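Local coordinates for Ycf48-like protein (Thermosynechococcus elongatus, PDB 5OJ5) that probably promotes early photosystem II assembly and the replacement of photodamaged D1, interacting with the C-terminal extension of the D1 precursor, at residues 294-297 with 302-305; 306-311 with 334-339; 164-169 with 207-212; 230-233 with 237-240. All coordinates share one frame; numbering follows the deposited sequence. Where two conformers were deposited one is given.

Contact 1. Residues 294-297 with 302-305; sequences CSQD and WQQD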
loop_
_atom_site.group_PDB
_atom_site.type_symbol
_atom_site.label_atom_id
_atom_site.label_comp_id
_atom_site.label_asym_id
_atom_site.label_seq_id
_atom_site.Cartn_x
_atom_site.Cartn_y
_atom_site.Cartn_z
ATOM N N CYS A 294 12.063 -5.125 -12.179
ATOM C CA CYS A 294 11.211 -4.448 -13.126
ATOM C C CYS A 294 10.939 -5.349 -14.317
ATOM O O CYS A 294 11.854 -5.970 -14.860
ATOM C CB CYS A 294 11.843 -3.143 -13.591
ATOM S SG CYS A 294 10.950 -2.235 -14.826
ATOM N N SER A 295 9.682 -5.378 -14.730
ATOM C CA SER A 295 9.285 -5.999 -15.983
ATOM C C SER A 295 8.785 -4.917 -16.919
ATOM O O SER A 295 7.996 -4.047 -16.520
ATOM C CB SER A 295 8.169 -7.008 -15.705
ATOM O OG SER A 295 7.658 -7.480 -16.959
ATOM N N GLN A 296 9.207 -4.975 -18.172
ATOM C CA GLN A 296 8.773 -4.029 -19.186
ATOM C C GLN A 296 7.791 -4.666 -20.152
ATOM O O GLN A 296 7.375 -4.025 -21.121
ATOM C CB GLN A 296 10.001 -3.419 -19.905
ATOM C CG GLN A 296 10.802 -2.549 -18.924
ATOM C CD GLN A 296 12.105 -2.035 -19.458
ATOM O OE1 GLN A 296 12.144 -1.006 -20.121
ATOM N NE2 GLN A 296 13.197 -2.715 -19.126
ATOM N N ASP A 297 7.369 -5.881 -19.882
ATOM C CA ASP A 297 6.445 -6.617 -20.731
ATOM C C ASP A 297 5.251 -7.100 -19.923
ATOM O O ASP A 297 4.728 -8.187 -20.152
ATOM C CB ASP A 297 7.126 -7.757 -21.500
ATOM C CG ASP A 297 7.861 -8.756 -20.605
ATOM O OD1 ASP A 297 7.607 -8.797 -19.380
ATOM O OD2 ASP A 297 8.711 -9.535 -21.139
ATOM N N TRP A 302 11.540 -10.420 -16.192
ATOM C CA TRP A 302 11.979 -9.492 -15.168
ATOM C C TRP A 302 13.474 -9.272 -15.264
ATOM O O TRP A 302 14.245 -10.156 -15.632
ATOM C CB TRP A 302 11.652 -10.081 -13.763
ATOM C CG TRP A 302 10.151 -10.178 -13.567
ATOM C CD1 TRP A 302 9.340 -11.205 -13.951
ATOM C CD2 TRP A 302 9.305 -9.177 -12.985
ATOM N NE1 TRP A 302 8.036 -10.899 -13.624
ATOM C CE2 TRP A 302 7.988 -9.664 -13.050
ATOM C CE3 TRP A 302 9.524 -7.909 -12.445
ATOM C CZ2 TRP A 302 6.912 -8.948 -12.568
ATOM C CZ3 TRP A 302 8.450 -7.191 -11.973
ATOM C CH2 TRP A 302 7.153 -7.709 -12.037
ATOM N N GLN A 303 13.872 -8.089 -14.858
ATOM C CA GLN A 303 15.255 -7.729 -14.716
ATOM C C GLN A 303 15.417 -7.125 -13.331
ATOM O O GLN A 303 14.465 -6.589 -12.742
ATOM C CB GLN A 303 15.669 -6.738 -15.802
ATOM C CG GLN A 303 15.625 -7.383 -17.193
ATOM C CD GLN A 303 16.110 -6.496 -18.327
ATOM O OE1 GLN A 303 16.280 -5.286 -18.158
ATOM N NE2 GLN A 303 16.402 -7.119 -19.492
ATOM N N GLN A 304 16.613 -7.219 -12.799
ATOM C CA GLN A 304 16.852 -6.780 -11.437
ATOM C C GLN A 304 17.485 -5.390 -11.414
ATOM O O GLN A 304 18.388 -5.101 -12.199
ATOM C CB GLN A 304 17.761 -7.747 -10.675
ATOM C CG GLN A 304 18.002 -7.319 -9.254
ATOM C CD GLN A 304 18.515 -8.418 -8.379
ATOM O OE1 GLN A 304 19.034 -9.427 -8.864
ATOM N NE2 GLN A 304 18.383 -8.234 -7.078
ATOM N N ASP A 305 17.020 -4.531 -10.500
ATOM C CA ASP A 305 17.686 -3.254 -10.236
ATOM C C ASP A 305 18.807 -3.529 -9.245
ATOM O O ASP A 305 18.588 -3.596 -8.030
ATOM C CB ASP A 305 16.684 -2.255 -9.695
ATOM C CG ASP A 305 17.267 -0.880 -9.544
ATOM O OD1 ASP A 305 18.480 -0.724 -9.360
ATOM O OD2 ASP A 305 16.457 0.086 -9.569
#

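Contact 2. Residues 306-311 with 334-339; sequences VDVKKV and ILLRYV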
loop_
_atom_site.group_PDB
_atom_site.type_symbol
_atom_site.label_atom_id
_atom_site.label_comp_id
_atom_site.label_asym_id
_atom_site.label_seq_id
_atom_site.Cartn_x
_atom_site.Cartn_y
_atom_site.Cartn_z
ATOM N N VAL A 306 20.013 -3.714 -9.775
ATOM C CA VAL A 306 21.092 -4.185 -8.924
ATOM C C VAL A 306 21.607 -3.081 -8.014
ATOM O O VAL A 306 22.204 -3.385 -6.970
ATOM C CB VAL A 306 22.245 -4.844 -9.723
ATOM C CG1 VAL A 306 21.693 -6.106 -10.444
ATOM C CG2 VAL A 306 22.896 -3.865 -10.700
ATOM N N ASP A 307 21.431 -1.806 -8.386
ATOM C CA ASP A 307 21.996 -0.739 -7.566
ATOM C C ASP A 307 21.384 -0.722 -6.202
ATOM O O ASP A 307 22.069 -0.404 -5.230
ATOM C CB ASP A 307 21.789 0.625 -8.194
ATOM C CG ASP A 307 22.495 0.726 -9.502
ATOM O OD1 ASP A 307 23.633 1.202 -9.589
ATOM O OD2 ASP A 307 21.913 0.197 -10.463
ATOM N N VAL A 308 20.102 -1.070 -6.101
ATOM C CA VAL A 308 19.472 -0.930 -4.798
ATOM C C VAL A 308 19.729 -2.133 -3.916
ATOM O O VAL A 308 19.309 -2.114 -2.744
ATOM C CB VAL A 308 17.964 -0.604 -4.878
ATOM C CG1 VAL A 308 17.721 0.660 -5.663
ATOM C CG2 VAL A 308 17.218 -1.759 -5.460
ATOM N N LYS A 309 20.403 -3.178 -4.434
ATOM C CA LYS A 309 20.777 -4.296 -3.578
ATOM C C LYS A 309 21.660 -3.833 -2.435
ATOM O O LYS A 309 21.741 -4.512 -1.412
ATOM C CB LYS A 309 21.579 -5.360 -4.354
ATOM C CG LYS A 309 20.773 -6.179 -5.314
ATOM C CD LYS A 309 21.613 -7.203 -6.085
ATOM C CE LYS A 309 22.130 -8.331 -5.183
ATOM N NZ LYS A 309 22.820 -9.398 -5.988
ATOM N N LYS A 310 22.331 -2.696 -2.594
ATOM C CA LYS A 310 23.193 -2.163 -1.561
ATOM C C LYS A 310 22.417 -1.502 -0.425
ATOM O O LYS A 310 23.036 -1.180 0.591
ATOM C CB LYS A 310 24.157 -1.176 -2.208
ATOM C CG LYS A 310 25.121 -1.817 -3.218
ATOM C CD LYS A 310 25.771 -0.769 -4.116
ATOM C CE LYS A 310 26.500 0.269 -3.255
ATOM N NZ LYS A 310 25.570 1.408 -3.048
ATOM N N VAL A 311 21.105 -1.296 -0.548
ATOM C CA VAL A 311 20.327 -0.578 0.463
ATOM C C VAL A 311 19.919 -1.572 1.550
ATOM O O VAL A 311 19.198 -2.537 1.246
ATOM C CB VAL A 311 19.095 0.120 -0.140
ATOM C CG1 VAL A 311 18.243 0.865 0.933
ATOM C CG2 VAL A 311 19.484 1.082 -1.260
ATOM N N ILE A 334 13.835 4.668 5.600
ATOM C CA ILE A 334 14.344 4.649 4.238
ATOM C C ILE A 334 13.183 4.740 3.256
ATOM O O ILE A 334 12.159 4.045 3.393
ATOM C CB ILE A 334 15.145 3.367 4.002
ATOM C CG1 ILE A 334 16.426 3.403 4.875
ATOM C CG2 ILE A 334 15.450 3.182 2.490
ATOM C CD1 ILE A 334 17.175 2.114 4.917
ATOM N N LEU A 335 13.350 5.622 2.273
ATOM C CA LEU A 335 12.457 5.811 1.153
ATOM C C LEU A 335 13.265 5.648 -0.134
ATOM O O LEU A 335 14.379 6.116 -0.180
ATOM C CB LEU A 335 11.987 7.262 1.369
ATOM C CG LEU A 335 10.828 7.719 0.523
ATOM C CD1 LEU A 335 9.609 6.831 0.732
ATOM C CD2 LEU A 335 10.500 9.166 0.906
ATOM N N LEU A 336 12.693 5.071 -1.175
ATOM C CA LEU A 336 13.235 5.292 -2.514
ATOM C C LEU A 336 12.283 6.205 -3.257
ATOM O O LEU A 336 11.053 6.054 -3.139
ATOM C CB LEU A 336 13.372 3.993 -3.300
ATOM C CG LEU A 336 14.099 2.843 -2.604
ATOM C CD1 LEU A 336 14.124 1.612 -3.543
ATOM C CD2 LEU A 336 15.442 3.251 -2.137
ATOM N N ARG A 337 12.824 7.129 -4.044
ATOM C CA ARG A 337 12.047 8.093 -4.825
ATOM C C ARG A 337 12.353 7.897 -6.311
ATOM O O ARG A 337 13.516 7.798 -6.710
ATOM C CB ARG A 337 12.390 9.527 -4.420
ATOM C CG ARG A 337 11.581 10.575 -5.182
ATOM C CD ARG A 337 11.876 11.968 -4.634
ATOM N NE ARG A 337 13.125 12.469 -5.173
ATOM C CZ ARG A 337 13.236 13.161 -6.310
ATOM N NH1 ARG A 337 12.187 13.439 -7.052
ATOM N NH2 ARG A 337 14.418 13.546 -6.725
ATOM N N TYR A 338 11.302 7.852 -7.119
ATOM C CA TYR A 338 11.440 7.633 -8.570
ATOM C C TYR A 338 11.914 8.917 -9.238
ATOM O O TYR A 338 11.314 9.974 -9.045
ATOM C CB TYR A 338 10.086 7.216 -9.158
ATOM C CG TYR A 338 10.203 6.807 -10.597
ATOM C CD1 TYR A 338 10.489 5.502 -10.929
ATOM C CD2 TYR A 338 10.056 7.734 -11.627
ATOM C CE1 TYR A 338 10.646 5.108 -12.252
ATOM C CE2 TYR A 338 10.207 7.343 -12.963
ATOM C CZ TYR A 338 10.499 6.031 -13.245
ATOM O OH TYR A 338 10.665 5.647 -14.560
ATOM N N VAL A 339 12.968 8.814 -10.040
ATOM C CA VAL A 339 13.546 9.937 -10.771
ATOM C C VAL A 339 13.595 9.553 -12.256
ATOM O O VAL A 339 14.348 8.643 -12.655
ATOM C CB VAL A 339 14.949 10.273 -10.254
ATOM C CG1 VAL A 339 15.531 11.422 -11.069
ATOM C CG2 VAL A 339 14.894 10.622 -8.765
#

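Contact 3. Residues 164-169 with 207-212; sequences IYRTKD and STWEPG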
loop_
_atom_site.group_PDB
_atom_site.type_symbol
_atom_site.label_atom_id
_atom_site.label_comp_id
_atom_site.label_asym_id
_atom_site.label_seq_id
_atom_site.Cartn_x
_atom_site.Cartn_y
_atom_site.Cartn_z
ATOM N N ILE A 164 -16.526 -2.752 6.711
ATOM C CA ILE A 164 -16.431 -1.669 5.740
ATOM C C ILE A 164 -17.514 -0.642 6.048
ATOM O O ILE A 164 -18.690 -1.001 6.187
ATOM C CB ILE A 164 -16.603 -2.180 4.297
ATOM C CG1 ILE A 164 -15.607 -3.294 3.996
ATOM C CG2 ILE A 164 -16.501 -1.009 3.310
ATOM C CD1 ILE A 164 -15.709 -3.851 2.574
ATOM N N TYR A 165 -17.120 0.623 6.142
ATOM C CA TYR A 165 -18.002 1.739 6.460
ATOM C C TYR A 165 -17.779 2.879 5.476
ATOM O O TYR A 165 -16.681 3.061 4.952
ATOM C CB TYR A 165 -17.711 2.271 7.861
ATOM C CG TYR A 165 -17.978 1.242 8.905
ATOM C CD1 TYR A 165 -19.199 1.188 9.555
ATOM C CD2 TYR A 165 -16.998 0.288 9.224
ATOM C CE1 TYR A 165 -19.465 0.184 10.473
ATOM C CE2 TYR A 165 -17.234 -0.691 10.138
ATOM C CZ TYR A 165 -18.480 -0.742 10.743
ATOM O OH TYR A 165 -18.692 -1.726 11.659
ATOM N N ARG A 166 -18.813 3.686 5.281
ATOM C CA ARG A 166 -18.698 4.879 4.464
ATOM C C ARG A 166 -19.315 6.066 5.190
ATOM O O ARG A 166 -20.326 5.938 5.872
ATOM C CB ARG A 166 -19.393 4.688 3.093
ATOM C CG ARG A 166 -19.160 5.747 2.021
ATOM C CD ARG A 166 -19.885 5.398 0.692
ATOM N NE ARG A 166 -19.166 4.379 -0.097
ATOM C CZ ARG A 166 -19.719 3.273 -0.580
ATOM N NH1 ARG A 166 -21.000 3.020 -0.329
ATOM N NH2 ARG A 166 -18.993 2.414 -1.293
ATOM N N THR A 167 -18.702 7.228 5.055
ATOM C CA THR A 167 -19.279 8.493 5.488
ATOM C C THR A 167 -19.503 9.363 4.265
ATOM O O THR A 167 -18.731 9.326 3.296
ATOM C CB THR A 167 -18.376 9.241 6.513
ATOM O OG1 THR A 167 -19.069 10.372 7.044
ATOM C CG2 THR A 167 -17.071 9.724 5.898
ATOM N N LYS A 168 -20.541 10.196 4.367
ATOM C CA LYS A 168 -20.814 11.237 3.381
ATOM C C LYS A 168 -20.835 12.601 4.038
ATOM O O LYS A 168 -21.126 13.591 3.356
ATOM C CB LYS A 168 -22.132 10.958 2.682
ATOM C CG LYS A 168 -22.137 9.670 1.915
ATOM C CD LYS A 168 -23.544 9.398 1.337
ATOM C CE LYS A 168 -23.626 8.111 0.574
ATOM N NZ LYS A 168 -25.033 7.872 0.112
ATOM N N ASP A 169 -20.604 12.685 5.350
ATOM C CA ASP A 169 -20.750 13.949 6.071
ATOM C C ASP A 169 -19.515 14.218 6.918
ATOM O O ASP A 169 -19.594 14.632 8.084
ATOM C CB ASP A 169 -22.041 14.023 6.880
ATOM C CG ASP A 169 -22.172 12.957 7.972
ATOM O OD1 ASP A 169 -21.317 12.070 8.108
ATOM O OD2 ASP A 169 -23.189 13.036 8.704
ATOM N N SER A 207 -10.192 -13.095 -0.237
ATOM C CA SER A 207 -11.576 -12.662 -0.305
ATOM C C SER A 207 -11.662 -11.395 -1.150
ATOM O O SER A 207 -10.729 -10.588 -1.178
ATOM C CB SER A 207 -12.176 -12.398 1.058
ATOM O OG SER A 207 -12.082 -13.584 1.858
ATOM N N THR A 208 -12.796 -11.208 -1.819
ATOM C CA THR A 208 -13.059 -9.998 -2.587
ATOM C C THR A 208 -14.366 -9.350 -2.153
ATOM O O THR A 208 -15.286 -10.020 -1.668
ATOM C CB THR A 208 -13.084 -10.275 -4.101
ATOM O OG1 THR A 208 -14.089 -11.252 -4.387
ATOM C CG2 THR A 208 -11.739 -10.770 -4.628
ATOM N N TRP A 209 -14.441 -8.041 -2.365
ATOM C CA TRP A 209 -15.682 -7.312 -2.101
ATOM C C TRP A 209 -15.828 -6.226 -3.134
ATOM O O TRP A 209 -14.856 -5.582 -3.496
ATOM C CB TRP A 209 -15.669 -6.693 -0.695
ATOM C CG TRP A 209 -16.927 -5.888 -0.424
ATOM C CD1 TRP A 209 -18.111 -6.366 0.002
ATOM C CD2 TRP A 209 -17.094 -4.474 -0.628
ATOM N NE1 TRP A 209 -19.021 -5.316 0.112
ATOM C CE2 TRP A 209 -18.402 -4.153 -0.247
ATOM C CE3 TRP A 209 -16.247 -3.460 -1.064
ATOM C CZ2 TRP A 209 -18.898 -2.838 -0.310
ATOM C CZ3 TRP A 209 -16.741 -2.160 -1.123
ATOM C CH2 TRP A 209 -18.037 -1.879 -0.735
ATOM N N GLU A 210 -17.058 -5.986 -3.570
ATOM C CA GLU A 210 -17.346 -4.817 -4.386
ATOM C C GLU A 210 -18.638 -4.199 -3.905
ATOM O O GLU A 210 -19.485 -4.880 -3.328
ATOM C CB GLU A 210 -17.462 -5.121 -5.876
ATOM C CG GLU A 210 -18.497 -6.072 -6.227
ATOM C CD GLU A 210 -18.533 -6.238 -7.734
ATOM O OE1 GLU A 210 -18.850 -5.265 -8.464
ATOM O OE2 GLU A 210 -18.198 -7.340 -8.185
ATOM N N PRO A 211 -18.827 -2.899 -4.171
ATOM C CA PRO A 211 -20.039 -2.200 -3.747
ATOM C C PRO A 211 -21.264 -2.970 -4.176
ATOM O O PRO A 211 -21.334 -3.490 -5.301
ATOM C CB PRO A 211 -19.933 -0.865 -4.481
ATOM C CG PRO A 211 -18.475 -0.620 -4.527
ATOM C CD PRO A 211 -17.814 -1.972 -4.687
ATOM N N GLY A 212 -22.236 -3.024 -3.277
ATOM C CA GLY A 212 -23.427 -3.774 -3.486
ATOM C C GLY A 212 -23.432 -5.106 -2.786
ATOM O O GLY A 212 -24.497 -5.612 -2.443
#

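Contact 4. Residues 230-233 with 237-240; sequences MGFT and RLWM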
loop_
_atom_site.group_PDB
_atom_site.type_symbol
_atom_site.label_atom_id
_atom_site.label_comp_id
_atom_site.label_asym_id
_atom_site.label_seq_id
_atom_site.Cartn_x
_atom_site.Cartn_y
_atom_site.Cartn_z
ATOM N N MET A 230 -1.951 -9.554 -2.644
ATOM C CA MET A 230 -2.724 -9.555 -3.885
ATOM C C MET A 230 -3.161 -8.138 -4.168
ATOM O O MET A 230 -3.382 -7.348 -3.232
ATOM C CB MET A 230 -3.978 -10.411 -3.811
ATOM C CG MET A 230 -3.661 -11.883 -3.659
ATOM S SD MET A 230 -5.135 -12.930 -3.572
ATOM C CE MET A 230 -5.682 -12.800 -5.257
ATOM N N GLY A 231 -3.370 -7.827 -5.452
ATOM C CA GLY A 231 -3.869 -6.531 -5.868
ATOM C C GLY A 231 -4.388 -6.570 -7.262
ATOM O O GLY A 231 -4.584 -7.648 -7.833
ATOM N N PHE A 232 -4.627 -5.384 -7.810
ATOM C CA PHE A 232 -5.242 -5.237 -9.119
ATOM C C PHE A 232 -4.244 -4.732 -10.133
ATOM O O PHE A 232 -3.367 -3.936 -9.800
ATOM C CB PHE A 232 -6.421 -4.260 -9.024
ATOM C CG PHE A 232 -7.496 -4.741 -8.093
ATOM C CD1 PHE A 232 -8.515 -5.533 -8.571
ATOM C CD2 PHE A 232 -7.478 -4.407 -6.729
ATOM C CE1 PHE A 232 -9.505 -6.005 -7.709
ATOM C CE2 PHE A 232 -8.475 -4.887 -5.874
ATOM C CZ PHE A 232 -9.472 -5.658 -6.369
ATOM N N THR A 233 -4.371 -5.209 -11.375
ATOM C CA THR A 233 -3.589 -4.654 -12.473
ATOM C C THR A 233 -4.324 -3.472 -13.076
ATOM O O THR A 233 -5.491 -3.260 -12.761
ATOM C CB THR A 233 -3.398 -5.709 -13.554
ATOM O OG1 THR A 233 -4.644 -5.868 -14.253
ATOM C CG2 THR A 233 -2.913 -7.041 -12.998
ATOM N N ARG A 237 -7.365 -7.207 -14.116
ATOM C CA ARG A 237 -6.981 -8.509 -13.585
ATOM C C ARG A 237 -6.518 -8.351 -12.142
ATOM O O ARG A 237 -6.346 -7.237 -11.632
ATOM C CB ARG A 237 -5.870 -9.125 -14.440
ATOM C CG ARG A 237 -6.305 -9.466 -15.873
ATOM C CD ARG A 237 -5.115 -9.985 -16.681
ATOM N NE ARG A 237 -4.171 -8.904 -16.889
ATOM C CZ ARG A 237 -2.840 -9.015 -16.907
ATOM N NH1 ARG A 237 -2.207 -10.178 -16.726
ATOM N NH2 ARG A 237 -2.128 -7.921 -17.087
ATOM N N LEU A 238 -6.305 -9.490 -11.497
ATOM C CA LEU A 238 -5.651 -9.589 -10.205
ATOM C C LEU A 238 -4.236 -10.111 -10.385
ATOM O O LEU A 238 -3.937 -10.882 -11.305
ATOM C CB LEU A 238 -6.402 -10.528 -9.275
ATOM C CG LEU A 238 -7.826 -10.168 -8.801
ATOM C CD1 LEU A 238 -8.543 -11.387 -8.140
ATOM C CD2 LEU A 238 -7.755 -9.051 -7.849
ATOM N N TRP A 239 -3.379 -9.732 -9.431
ATOM C CA TRP A 239 -2.067 -10.336 -9.277
ATOM C C TRP A 239 -1.975 -10.918 -7.874
ATOM O O TRP A 239 -2.652 -10.466 -6.953
ATOM C CB TRP A 239 -0.921 -9.328 -9.538
ATOM C CG TRP A 239 -0.939 -8.083 -8.700
ATOM C CD1 TRP A 239 -1.420 -6.850 -9.067
ATOM C CD2 TRP A 239 -0.444 -7.939 -7.368
ATOM N NE1 TRP A 239 -1.243 -5.944 -8.055
ATOM C CE2 TRP A 239 -0.654 -6.588 -6.993
ATOM C CE3 TRP A 239 0.171 -8.801 -6.445
ATOM C CZ2 TRP A 239 -0.282 -6.090 -5.748
ATOM C CZ3 TRP A 239 0.522 -8.298 -5.184
ATOM C CH2 TRP A 239 0.285 -6.957 -4.850
ATOM N N MET A 240 -1.087 -11.895 -7.724
ATOM C CA MET A 240 -0.754 -12.456 -6.429
ATOM C C MET A 240 0.745 -12.637 -6.276
ATOM O O MET A 240 1.443 -12.982 -7.238
ATOM C CB MET A 240 -1.463 -13.815 -6.162
ATOM C CG MET A 240 -1.124 -14.914 -7.139
ATOM S SD MET A 240 -1.833 -16.516 -6.695
ATOM C CE MET A 240 -3.520 -16.212 -6.597
#

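Contact 1. Residues 294-297 with 302-305
Trp302 lays its indole over Ser295 where strands 292-295 and 303-304 join at a hairpin turn. The sequence fits an Asp box, the Ser-X-Asp-X-Gly-X-Thr-Trp signature found in many beta-propeller blades, and Trp302 is its closing residue. Ser295 CB stands 3.5 Å from the centroid of the six-membered ring of Trp302, only 6° off the ring normal. This is a CH-pi contact over the middle of the face. The backbone joins in, with Ser295 N 3.4 Å from Trp302 CE3. Ser295 OG, placed anti to the backbone N (chi1 172°), hydrogen-bonds to Thr301 O and Gly299 N within the turn. Asp297 N adds a weak bond of 3.3 Å to the same Ser295 OG.

Gln303 comes next and pairs with Cys294 in antiparallel fashion. Gln303 N donates to Cys294 O at 2.9 Å, and Cys294 N donates back to Gln303 O at 2.9 Å. The Gln303 side chain only approaches Gln296. Gln303 OE1 is 4.1 Å from Gln296 NE2, too long for a hydrogen bond, and the two amide planes are 75° apart. Gln304 points away from the partner strand, and its backbone bonds to Pro40 and Leu42. Asp305 is tied by its backbone to Leu292, and its OD1 accepts a weak hydrogen bond from Asp307 N.

Contact 2. Residues 306-311 with 334-339
Val311 has CG1 anti to its backbone N (chi1 179°), and Ile334 has CG2 in the same relation to its own N. These two methyl groups meet, Val311 CG1 to Ile334 CG2 at 3.9 Å. The side chains run past one another in opposite senses, and only one branch of each comes within 4.2 Å of the other. The second pair is looser. Leu336 is extended about its second torsion (chi2 179°), which carries CD1 to within 4.3 Å of Val308 CG1.

Val308 and Val311 are three residues apart on a 3-10 turn and its exit, so both turn to the same side. The turn is held by Lys309 N to Val306 O at 3.1 Å and Val311 N to Val308 O at 3.0 Å. On the strand, Ile334 and Leu336 are two residues apart and share a face.

Strand 334-338 belongs to the blade that closes the seven-bladed propeller. Strand 47-51, from the N-terminal end of the chain, completes that blade's sheet, as in the Velcro closure of other propellers. Leu292 of the preceding blade touches both Val308 and Leu336, so the turn packs where two blades meet.

Contact 3. Residues 164-169 with 207-212
Trp209 NE1 hydrogen-bonds to Gln213 O, and this helps to hold the indole that Ile164 packs against. Ile164 is extended about its second torsion (chi2 -180°), which carries CD1 out to the ring. Ile164 CD1 lies 3.5 Å from Trp209 CD2, above the plane but offset toward the rim. From the centroid of the six-membered ring of Trp209, Ile164 CD1 is 3.8 Å away and 22° off the normal, a CH-pi contact over the face. The opposite face is covered by the tryptophan's own chain, with Pro211 N 3.6 Å above the Trp209 plane. The ring is thus sandwiched between a methyl group and a peptide.

Arg166 comes in at the edge, near the ring plane. Arg166 NH2 is 4.4 Å from Trp209 CH2 and 4.5 Å from Pro211 CG. That NH2 also has a long, weak ion pair with Glu156.

Strands 164-167 and 205-209 are the third strands of two successive propeller blades, so the contact joins neighbouring blades. Val178, on the edge strand of the first blade, touches both Ile164 and Trp209. The second segment belongs to the Arg-rich patch. The chemistry across the interface is apolar with an arginine at its margin, which implies that dispersion and CH-pi forces rather than directed polar bonds hold these residues together.

Contact 4. Residues 230-233 with 237-240
Trp239 lies flat over Gly231 in the hairpin of strands 227-232 and 238-242, within one blade of the propeller. This is the tight part of the contact. Trp239 CG sits between its backbone N and carbonyl carbon (chi1 56°), and this swings the indole across the neighbouring strand. Gly231 has no side chain, and its backbone takes the ring directly. Gly231 N is 3.3 Å above the plane of the Trp239 ring, over its centre, and Gly231 CA is 3.7 Å from the centroid of the five-membered ring of Trp239. The same two residues form a hydrogen-bonded antiparallel pair, with Trp239 N to Gly231 O at 2.9 Å and Gly231 N to Trp239 O at 3.1 Å.

The other face carries Met230, Phe232, Leu238 and Met240. Packing here is close at one point, Phe232 CE1 to Leu238 CD2 at 3.5 Å. Elsewhere it is looser, as at Met230 CE to Leu238 CD1, 4.3 Å apart. Trp258 touches Met230, Leu238 and Met240.

Solvent reaches Phe232 and, at the turn, Arg237. The turn itself is well bonded. Thr233 N donates to Arg237 O at 2.8 Å. Asp235 OD1 forms a hydrogen bond with Thr233 OG1 and a salt bridge with Arg237 NE. Thr233 OG1 also accepts from Arg237 N at 3.0 Å, with 153° at the hydrogen.

In the fold
Contacts 1 and 4 are hairpins within single blades, so backbone hydrogen bonds run across them and a tryptophan covers the partner strand. Contacts 2 and 3 lack such bonds and join more distant parts of the sequence by apolar side chains. Contact 4 lies nearest the middle, its centre about 12 Å from that of the chain, and is mostly buried. The others lie further out. Contact 1 is mainly buried with Gln296 exposed, contact 2 is apolar and largely buried, and contact 3 is partly buried with Arg166 and Pro211 toward solvent. Contacts 1 and 2 touch through Gln304 and Lys309. Contact 3 sits across the centre, about 35 Å from either between centres.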